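Local coordinates for protein GphF (Cystobacter violaceus, PDB 6MFC) that probably decarboxylates an acyl substrate to provide the starter for polyketide biosynthesis, using a GNAT fold otherwise known for acetyl transfer, at residues A[34-37]-A[38-42]; A[47-50]-A[51-54]; A[121-124]-A[125-128]; A[159-163]-A[164-168]. One frame throughout, in Å; residues are numbered along the deposited sequence.

Contact 1: residues A[34-37]-A[38-42]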
loop_
_atom_site.group_PDB
_atom_site.type_symbol
_atom_site.label_atom_id
_atom_site.label_comp_id
_atom_site.label_asym_id
_atom_site.label_seq_id
_atom_site.Cartn_x
_atom_site.Cartn_y
_atom_site.Cartn_z
ATOM N N SER A 34 8.957 15.385 11.818
ATOM C CA SER A 34 8.962 15.225 13.270
ATOM C C SER A 34 8.229 13.962 13.706
ATOM O O SER A 34 8.519 13.418 14.778
ATOM C CB SER A 34 8.336 16.452 13.932
ATOM O OG SER A 34 7.799 17.333 12.961
ATOM N N ASP A 35 7.286 13.482 12.900
ATOM C CA ASP A 35 6.523 12.281 13.217
ATOM C C ASP A 35 7.300 10.999 12.961
ATOM O O ASP A 35 6.723 9.912 13.070
ATOM C CB ASP A 35 5.228 12.258 12.404
ATOM C CG ASP A 35 4.481 13.569 12.472
ATOM O OD1 ASP A 35 4.970 14.499 13.146
ATOM O OD2 ASP A 35 3.404 13.672 11.849
ATOM N N LEU A 36 8.592 11.104 12.640
ATOM C CA LEU A 36 9.351 9.938 12.204
ATOM C C LEU A 36 9.416 8.869 13.288
ATOM O O LEU A 36 9.308 7.672 12.994
ATOM C CB LEU A 36 10.755 10.367 11.781
ATOM C CG LEU A 36 11.685 9.286 11.234
ATOM C CD1 LEU A 36 11.060 8.595 10.034
ATOM C CD2 LEU A 36 13.024 9.899 10.865
ATOM N N ASP A 37 9.585 9.277 14.549
ATOM C CA ASP A 37 9.645 8.298 15.631
ATOM C C ASP A 37 8.318 7.574 15.803
ATOM O O ASP A 37 8.298 6.385 16.144
ATOM C CB ASP A 37 10.052 8.980 16.935
ATOM C CG ASP A 37 11.353 9.743 16.809
ATOM O OD1 ASP A 37 11.386 10.735 16.051
ATOM O OD2 ASP A 37 12.339 9.355 17.469
ATOM N N ALA A 38 7.204 8.268 15.574
ATOM C CA ALA A 38 5.900 7.620 15.635
ATOM C C ALA A 38 5.653 6.757 14.405
ATOM O O ALA A 38 5.065 5.675 14.511
ATOM C CB ALA A 38 4.798 8.669 15.783
ATOM N N LEU A 39 6.096 7.218 13.232
ATOM C CA LEU A 39 5.924 6.430 12.016
ATOM C C LEU A 39 6.715 5.130 12.079
ATOM O O LEU A 39 6.268 4.104 11.554
ATOM C CB LEU A 39 6.337 7.252 10.795
ATOM C CG LEU A 39 5.497 8.501 10.516
ATOM C CD1 LEU A 39 5.991 9.229 9.273
ATOM C CD2 LEU A 39 4.024 8.143 10.387
ATOM N N CYS A 40 7.886 5.151 12.718
ATOM C CA CYS A 40 8.631 3.914 12.927
ATOM C C CYS A 40 7.938 3.024 13.948
ATOM O O CYS A 40 7.905 1.797 13.791
ATOM C CB CYS A 40 10.059 4.227 13.369
ATOM S SG CYS A 40 11.077 5.032 12.112
ATOM N N ALA A 41 7.383 3.625 15.006
ATOM C CA ALA A 41 6.661 2.848 16.009
ATOM C C ALA A 41 5.418 2.202 15.412
ATOM O O ALA A 41 5.131 1.028 15.678
ATOM C CB ALA A 41 6.290 3.739 17.193
ATOM N N LEU A 42 4.665 2.955 14.608
ATOM C CA LEU A 42 3.517 2.377 13.918
ATOM C C LEU A 42 3.955 1.281 12.957
ATOM O O LEU A 42 3.265 0.266 12.801
ATOM C CB LEU A 42 2.751 3.470 13.173
ATOM C CG LEU A 42 1.566 2.995 12.332
ATOM C CD1 LEU A 42 0.479 2.408 13.221
ATOM C CD2 LEU A 42 1.020 4.128 11.480
#
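The carbonyl oxygen of Asp35 receives the N-H of Leu39, with O and N 2.8 Å apart, and Ala38 N also lies 3.0 Å from this Asp35 O. One residue on, Leu36 O takes the N-H of Cys40 (O to N 2.9 Å), and the next bond joins Asp37 O to Ala41 N at 3.1 Å. These three i-to-i+4 bonds start helix 36-46, following the short 3-10 segment 34-35. Asp35 holds the N-cap position, where an acid would generally be welcome at the positive end of a helix, yet its carboxylate makes no capping bond: OD2 instead forms a salt bridge with Arg29. Asp37, in the first turn, is exposed and could interact favourably with the same helix end; its OD2 has a long, weak ion pair with Arg55. Among the side chains, Leu36 reaches forward along the helix because its CG is anti to the backbone N (chi1 -177°), and its CD1 meets Cys40 SG at 4.1 Å. Leu39 CG packs against the Asp35 carbonyl oxygen, with Asp35 CB 4.2 Å from Leu39 CG. The apolar residues suit a helix with a buried flank: Leu36 touches Leu58 of helix 55-64, Leu39 reaches Val62 of that helix and also Val71 and Tyr83 of strands 70-74 and 77-87, while the small Ala38 lies against Ile78, seating the helix over the sheet.

Contact 2: residues A[47-50]-A[51-54]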
loop_
_atom_site.group_PDB
_atom_site.type_symbol
_atom_site.label_atom_id
_atom_site.label_comp_id
_atom_site.label_asym_id
_atom_site.label_seq_id
_atom_site.Cartn_x
_atom_site.Cartn_y
_atom_site.Cartn_z
ATOM N N TRP A 47 3.933 -4.491 11.141
ATOM C CA TRP A 47 4.676 -5.454 10.347
ATOM C C TRP A 47 5.716 -6.175 11.192
ATOM O O TRP A 47 6.310 -5.577 12.098
ATOM C CB TRP A 47 5.372 -4.762 9.167
ATOM C CG TRP A 47 4.430 -4.041 8.265
ATOM C CD1 TRP A 47 4.082 -2.723 8.325
ATOM C CD2 TRP A 47 3.706 -4.599 7.165
ATOM N NE1 TRP A 47 3.187 -2.426 7.326
ATOM C CE2 TRP A 47 2.940 -3.562 6.600
ATOM C CE3 TRP A 47 3.632 -5.877 6.602
ATOM C CZ2 TRP A 47 2.110 -3.762 5.497
ATOM C CZ3 TRP A 47 2.809 -6.075 5.508
ATOM C CH2 TRP A 47 2.059 -5.022 4.968
ATOM N N PRO A 48 5.952 -7.457 10.923
ATOM C CA PRO A 48 7.085 -8.144 11.549
ATOM C C PRO A 48 8.402 -7.633 10.989
ATOM O O PRO A 48 8.455 -6.990 9.938
ATOM C CB PRO A 48 6.856 -9.614 11.185
ATOM C CG PRO A 48 6.052 -9.560 9.930
ATOM C CD PRO A 48 5.174 -8.348 10.045
ATOM N N ALA A 49 9.478 -7.945 11.713
ATOM C CA ALA A 49 10.801 -7.393 11.414
ATOM C C ALA A 49 11.218 -7.506 9.951
ATOM O O ALA A 49 11.694 -6.503 9.397
ATOM C CB ALA A 49 11.841 -8.053 12.331
ATOM N N PRO A 50 11.080 -8.652 9.270
ATOM C CA PRO A 50 11.546 -8.720 7.873
ATOM C C PRO A 50 10.780 -7.823 6.914
ATOM O O PRO A 50 11.296 -7.534 5.827
ATOM C CB PRO A 50 11.361 -10.200 7.508
ATOM C CG PRO A 50 11.334 -10.914 8.811
ATOM C CD PRO A 50 10.643 -9.977 9.748
ATOM N N LEU A 51 9.576 -7.373 7.267
ATOM C CA LEU A 51 8.748 -6.585 6.361
ATOM C C LEU A 51 8.622 -5.127 6.785
ATOM O O LEU A 51 7.758 -4.415 6.263
ATOM C CB LEU A 51 7.355 -7.210 6.230
ATOM C CG LEU A 51 7.211 -8.491 5.401
ATOM C CD1 LEU A 51 7.617 -9.723 6.200
ATOM C CD2 LEU A 51 5.789 -8.632 4.878
ATOM N N ARG A 52 9.460 -4.661 7.707
ATOM C CA ARG A 52 9.390 -3.285 8.180
ATOM C C ARG A 52 10.277 -2.379 7.339
ATOM O O ARG A 52 11.410 -2.735 7.000
ATOM C CB ARG A 52 9.817 -3.187 9.646
ATOM C CG ARG A 52 9.000 -4.024 10.600
ATOM C CD ARG A 52 9.268 -3.616 12.034
ATOM N NE ARG A 52 8.597 -4.493 12.988
ATOM C CZ ARG A 52 9.223 -5.179 13.937
ATOM N NH1 ARG A 52 10.539 -5.083 14.071
ATOM N NH2 ARG A 52 8.532 -5.954 14.760
ATOM N N ALA A 53 9.757 -1.201 7.009
ATOM C CA ALA A 53 10.588 -0.181 6.395
ATOM C C ALA A 53 11.572 0.372 7.419
ATOM O O ALA A 53 11.281 0.451 8.615
ATOM C CB ALA A 53 9.729 0.950 5.829
ATOM N N SER A 54 12.753 0.743 6.941
ATOM C CA SER A 54 13.738 1.343 7.821
ATOM C C SER A 54 13.351 2.785 8.137
ATOM O O SER A 54 12.493 3.388 7.484
ATOM C CB SER A 54 15.126 1.293 7.186
ATOM O OG SER A 54 15.172 2.097 6.021
#
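Arg52 folds back over the chain that precedes it, and its NE gives a hydrogen bond to Trp47 O at 2.7 Å. The carbonyl oxygen sits at the edge of the guanidinium but 25° out of its plane. An extended run from CG to NE (chi3 -174°) carries the flat group far enough to lie over the Pro48-Ala49 peptide, with Ala49 N 3.6 Å above the guanidinium plane at its centre. Arginine suits this place, having an N-H to spend on a carbonyl and a planar end to spread over a peptide; NE also has a weak bond to Ala44 O.

The closer apolar packing gathers round Leu51. Its CD2 comes obliquely to the indole of Trp47, 3.9 Å from CE3, the two side chains crossing at about a right angle, while its CD1 meets the exposed proline rings, 4.0 Å from both Pro48 CG and Pro50 CB. Trp47 itself is fixed at NE1 by Asn118. The looser part is at exposed Ala49: although Leu51 N bonds to Pro48 O at 2.9 Å, the next link, Arg52 N to Ala49 O, is weak at 3.4 Å. Pro50 fits such a turn, since its ring already imposes the backbone angle needed and the turn asks no N-H of it.

This is a 3-10 turn in the connection between helices 36-46 and 55-64. In GNAT proteins the link between the first two helices commonly borders the acceptor-substrate side of the active site; a glycerol, probably from the crystallisation liquor, lies beside Trp47 and may mark a pocket.

Contact 3: residues A[121-124]-A[125-128]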
loop_
_atom_site.group_PDB
_atom_site.type_symbol
_atom_site.label_atom_id
_atom_site.label_comp_id
_atom_site.label_asym_id
_atom_site.label_seq_id
_atom_site.Cartn_x
_atom_site.Cartn_y
_atom_site.Cartn_z
ATOM N N PRO A 121 -2.817 -2.234 14.727
ATOM C CA PRO A 121 -3.671 -3.412 14.953
ATOM C C PRO A 121 -4.630 -3.265 16.121
ATOM O O PRO A 121 -5.614 -4.010 16.189
ATOM C CB PRO A 121 -2.657 -4.537 15.204
ATOM C CG PRO A 121 -1.406 -4.073 14.532
ATOM C CD PRO A 121 -1.386 -2.582 14.702
ATOM N N ALA A 122 -4.381 -2.334 17.042
ATOM C CA ALA A 122 -5.272 -2.131 18.175
ATOM C C ALA A 122 -6.500 -1.298 17.830
ATOM O O ALA A 122 -7.413 -1.204 18.656
ATOM C CB ALA A 122 -4.516 -1.471 19.329
ATOM N N VAL A 123 -6.549 -0.698 16.641
ATOM C CA VAL A 123 -7.667 0.158 16.257
ATOM C C VAL A 123 -8.307 -0.376 14.982
ATOM O O VAL A 123 -8.706 0.396 14.103
ATOM C CB VAL A 123 -7.213 1.618 16.073
ATOM C CG1 VAL A 123 -8.360 2.575 16.359
ATOM C CG2 VAL A 123 -6.019 1.929 16.964
ATOM N N ARG A 124 -8.411 -1.702 14.869
ATOM C CA ARG A 124 -8.997 -2.292 13.669
ATOM C C ARG A 124 -10.516 -2.187 13.664
ATOM O O ARG A 124 -11.121 -2.073 12.591
ATOM C CB ARG A 124 -8.569 -3.756 13.532
ATOM C CG ARG A 124 -7.081 -3.948 13.291
ATOM C CD ARG A 124 -6.579 -3.022 12.193
ATOM N NE ARG A 124 -5.145 -3.172 11.965
ATOM C CZ ARG A 124 -4.612 -3.777 10.909
ATOM N NH1 ARG A 124 -5.396 -4.288 9.967
ATOM N NH2 ARG A 124 -3.294 -3.866 10.788
ATOM N N ASN A 125 -11.147 -2.217 14.839
ATOM C CA ASN A 125 -12.602 -2.143 14.899
ATOM C C ASN A 125 -13.133 -0.778 14.481
ATOM O O ASN A 125 -14.324 -0.660 14.174
ATOM C CB ASN A 125 -13.094 -2.482 16.307
ATOM C CG ASN A 125 -12.565 -1.526 17.357
ATOM O OD1 ASN A 125 -11.381 -1.192 17.370
ATOM N ND2 ASN A 125 -13.444 -1.079 18.247
ATOM N N HIS A 126 -12.283 0.250 14.461
ATOM C CA HIS A 126 -12.706 1.578 14.040
ATOM C C HIS A 126 -12.828 1.715 12.530
ATOM O O HIS A 126 -13.302 2.756 12.060
ATOM C CB HIS A 126 -11.731 2.635 14.566
ATOM C CG HIS A 126 -11.940 2.988 16.005
ATOM N ND1 HIS A 126 -11.623 2.131 17.037
ATOM C CD2 HIS A 126 -12.435 4.107 16.584
ATOM C CE1 HIS A 126 -11.914 2.707 18.190
ATOM N NE2 HIS A 126 -12.409 3.907 17.943
ATOM N N ASP A 127 -12.416 0.700 11.767
ATOM C CA ASP A 127 -12.451 0.738 10.304
ATOM C C ASP A 127 -11.680 1.941 9.762
ATOM O O ASP A 127 -12.069 2.553 8.765
ATOM C CB ASP A 127 -13.890 0.729 9.782
ATOM C CG ASP A 127 -14.616 -0.566 10.098
ATOM O OD1 ASP A 127 -14.033 -1.418 10.800
ATOM O OD2 ASP A 127 -15.768 -0.733 9.644
ATOM N N PHE A 128 -10.575 2.284 10.429
ATOM C CA PHE A 128 -9.743 3.393 9.982
ATOM C C PHE A 128 -9.034 3.095 8.667
ATOM O O PHE A 128 -8.653 4.032 7.956
ATOM C CB PHE A 128 -8.710 3.744 11.055
ATOM C CG PHE A 128 -9.251 4.598 12.164
ATOM C CD1 PHE A 128 -10.390 5.365 11.979
ATOM C CD2 PHE A 128 -8.610 4.646 13.393
ATOM C CE1 PHE A 128 -10.885 6.158 13.000
ATOM C CE2 PHE A 128 -9.100 5.436 14.416
ATOM C CZ PHE A 128 -10.238 6.191 14.219
#
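Val123 turns one methyl, CG1, into the angle between His126 and Phe128. That methyl is anti to the backbone N (chi1 -152°), which aims it at both rings: it approaches the imidazole obliquely, 3.4 Å from His126 ND1, and the phenyl obliquely too, 3.5 Å from Phe128 CE2. Valine serves well here, because a short apolar side chain fits against two rings close to the backbone. The rings do not stack on each other; instead His126 CB stands 3.7 Å above the Phe128 ring plane, over its centre. His74 joins the cluster, meeting His126 with the planes at about 60° and Phe128 edge-to-face, while Val79 lies against both Val123 and Phe128.

Toward the surface the contacts become polar. Asn125 OD1 takes a weak hydrogen bond from His126 ND1 at 3.3 Å, linking two neighbouring side chains. Behind them the backbone makes a type I turn from Arg124 to Asp127, closed by Asp127 N to Arg124 O at 3.2 Å. Asp127 then adopts a left-handed backbone conformation (phi 56°), which aspartate tolerates better than most residues other than glycine, and the chain then runs on into helix 128-140. Arg124 NE keeps a weak bond to Asp120 O.

Lying between strand 111-119 and helix 128-140, this loop has the place of the GNAT pyrophosphate-binding loop, whose usual sequence is Arg/Gln-x-x-Gly-x-Gly/Ala. Arg124 matches the first position and Asp127 occupies that of the first glycine, so the segment probably belongs to the coenzyme A site of the fold.

Contact 4: residues A[159-163]-A[164-168]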
loop_
_atom_site.group_PDB
_atom_site.type_symbol
_atom_site.label_atom_id
_atom_site.label_comp_id
_atom_site.label_asym_id
_atom_site.label_seq_id
_atom_site.Cartn_x
_atom_site.Cartn_y
_atom_site.Cartn_z
ATOM N N PRO A 159 -0.428 -18.851 2.221
ATOM C CA PRO A 159 0.132 -20.151 2.639
ATOM C C PRO A 159 -0.903 -21.218 2.951
ATOM O O PRO A 159 -0.630 -22.406 2.738
ATOM C CB PRO A 159 0.952 -19.784 3.881
ATOM C CG PRO A 159 1.421 -18.419 3.603
ATOM C CD PRO A 159 0.294 -17.737 2.869
ATOM N N ARG A 160 -2.084 -20.844 3.452
ATOM C CA ARG A 160 -3.119 -21.845 3.682
ATOM C C ARG A 160 -3.683 -22.379 2.372
ATOM O O ARG A 160 -4.178 -23.511 2.330
ATOM C CB ARG A 160 -4.243 -21.266 4.539
ATOM C CG ARG A 160 -5.122 -22.324 5.187
ATOM C CD ARG A 160 -6.422 -21.731 5.690
ATOM N NE ARG A 160 -6.198 -20.562 6.533
ATOM C CZ ARG A 160 -7.168 -19.873 7.125
ATOM N NH1 ARG A 160 -8.434 -20.237 6.966
ATOM N NH2 ARG A 160 -6.875 -18.819 7.875
ATOM N N GLN A 161 -3.622 -21.588 1.301
ATOM C CA GLN A 161 -4.051 -22.053 -0.012
ATOM C C GLN A 161 -2.934 -22.744 -0.777
ATOM O O GLN A 161 -3.210 -23.623 -1.603
ATOM C CB GLN A 161 -4.594 -20.885 -0.838
ATOM C CG GLN A 161 -5.802 -20.203 -0.221
ATOM C CD GLN A 161 -7.009 -21.115 -0.135
ATOM O OE1 GLN A 161 -7.192 -22.005 -0.967
ATOM N NE2 GLN A 161 -7.841 -20.898 0.875
ATOM N N ARG A 162 -1.678 -22.365 -0.524
ATOM C CA ARG A 162 -0.562 -23.058 -1.156
ATOM C C ARG A 162 -0.481 -24.506 -0.697
ATOM O O ARG A 162 -0.042 -25.377 -1.457
ATOM C CB ARG A 162 0.752 -22.336 -0.857
ATOM C CG ARG A 162 1.886 -22.725 -1.791
ATOM C CD ARG A 162 3.254 -22.549 -1.146
ATOM N NE ARG A 162 3.483 -21.189 -0.668
ATOM C CZ ARG A 162 3.490 -20.839 0.614
ATOM N NH1 ARG A 162 3.284 -21.751 1.553
ATOM N NH2 ARG A 162 3.710 -19.577 0.958
ATOM N N ALA A 163 -0.895 -24.784 0.541
ATOM C CA ALA A 163 -0.911 -26.155 1.032
ATOM C C ALA A 163 -2.035 -26.973 0.413
ATOM O O ALA A 163 -1.965 -28.207 0.422
ATOM C CB ALA A 163 -1.028 -26.167 2.557
ATOM N N LYS A 164 -3.067 -26.319 -0.115
ATOM C CA LYS A 164 -4.141 -26.990 -0.834
ATOM C C LYS A 164 -3.817 -27.203 -2.307
ATOM O O LYS A 164 -4.674 -27.690 -3.052
ATOM C CB LYS A 164 -5.442 -26.187 -0.708
ATOM C CG LYS A 164 -5.971 -26.056 0.712
ATOM C CD LYS A 164 -6.886 -24.846 0.836
ATOM C CE LYS A 164 -7.544 -24.770 2.205
ATOM N NZ LYS A 164 -8.686 -25.718 2.333
ATOM N N GLY A 165 -2.606 -26.851 -2.741
ATOM C CA GLY A 165 -2.213 -26.972 -4.127
ATOM C C GLY A 165 -2.546 -25.777 -4.994
ATOM O O GLY A 165 -2.121 -25.740 -6.157
ATOM N N LEU A 166 -3.278 -24.799 -4.468
ATOM C CA LEU A 166 -3.715 -23.668 -5.274
ATOM C C LEU A 166 -2.538 -22.777 -5.651
ATOM O O LEU A 166 -1.654 -22.505 -4.834
ATOM C CB LEU A 166 -4.766 -22.859 -4.516
ATOM C CG LEU A 166 -5.426 -21.710 -5.277
ATOM C CD1 LEU A 166 -6.022 -22.212 -6.581
ATOM C CD2 LEU A 166 -6.492 -21.049 -4.418
ATOM N N GLY A 167 -2.529 -22.325 -6.907
ATOM C CA GLY A 167 -1.504 -21.414 -7.355
ATOM C C GLY A 167 -1.772 -19.983 -6.929
ATOM O O GLY A 167 -2.893 -19.603 -6.592
ATOM N N TYR A 168 -0.709 -19.177 -6.951
ATOM C CA TYR A 168 -0.823 -17.790 -6.512
ATOM C C TYR A 168 -1.724 -16.987 -7.440
ATOM O O TYR A 168 -2.596 -16.242 -6.975
ATOM C CB TYR A 168 0.567 -17.157 -6.422
ATOM C CG TYR A 168 0.592 -15.783 -5.784
ATOM C CD1 TYR A 168 0.533 -15.637 -4.404
ATOM C CD2 TYR A 168 0.688 -14.634 -6.560
ATOM C CE1 TYR A 168 0.560 -14.386 -3.815
ATOM C CE2 TYR A 168 0.716 -13.378 -5.980
ATOM C CZ TYR A 168 0.651 -13.260 -4.607
ATOM O OH TYR A 168 0.679 -12.014 -4.025
#
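Gln161 bends at its second torsion (chi2 -64°), while Leu166 has CG anti to its backbone N (chi1 -174°), and the two side chains consequently run side by side, pointing the same way. Gln161 CB meets Leu166 CD2 at 4.1 Å, and further out Gln161 OE1 lies 3.6 Å from the same methyl. Lys164 crosses the glutamine obliquely, with its CD 3.4 Å from Gln161 OE1; this is the aliphatic part of the lysine, which also passes Arg160 O. Gln161 and Lys164 suit a surface helix end, since their long aliphatic chains pack while their polar ends need not be buried; Leu166 adds an apolar cover. Tyr171 of helix 168-172 touches both Gln161 and Leu166.

The backbone explains why these residues meet. Gln161 O accepts two N-H groups: that of Leu166 at 3.1 Å, and that of Lys164, also 3.1 Å away but weak. Arg162 O takes the N-H of Gly165 at 3.2 Å, closing a type I turn from Arg162 to Gly165. Gly165 leaves the helix with a positive phi of 88°, a region of backbone space that glycine, lacking a CB, enters readily. Arg162 forms a salt bridge to Asp209. Arg160 has its own, to Asp157.

Positive phi at Gly165, with the bonds from Leu166 N to Gln161 O and from Gly165 N to Arg162 O, defines a Schellman motif, accompanied by the Gln161-Leu166 side-chain contact and closing the short helical segment that begins at Pro159.

In the fold
The four contacts follow one another along a single GNAT-family chain, and none touches another. Contacts 1 and 3 are partly buried, each placing apolar side chains against strand 77-87, whereas contacts 2 and 4 are surface turns. Contacts 1 and 2 belong to helix 36-46 and the loop that leaves it, and Pro121 of contact 3 also touches this helix. Contact 4 lies farthest from the centre of the chain, about 23 Å between centres. The chemistry changes accordingly: contacts 1 and 3 join backbone bonding to apolar side chains that face the sheet, while the surface turns rely on proline and arginine in contact 2 and on glycine in contact 4.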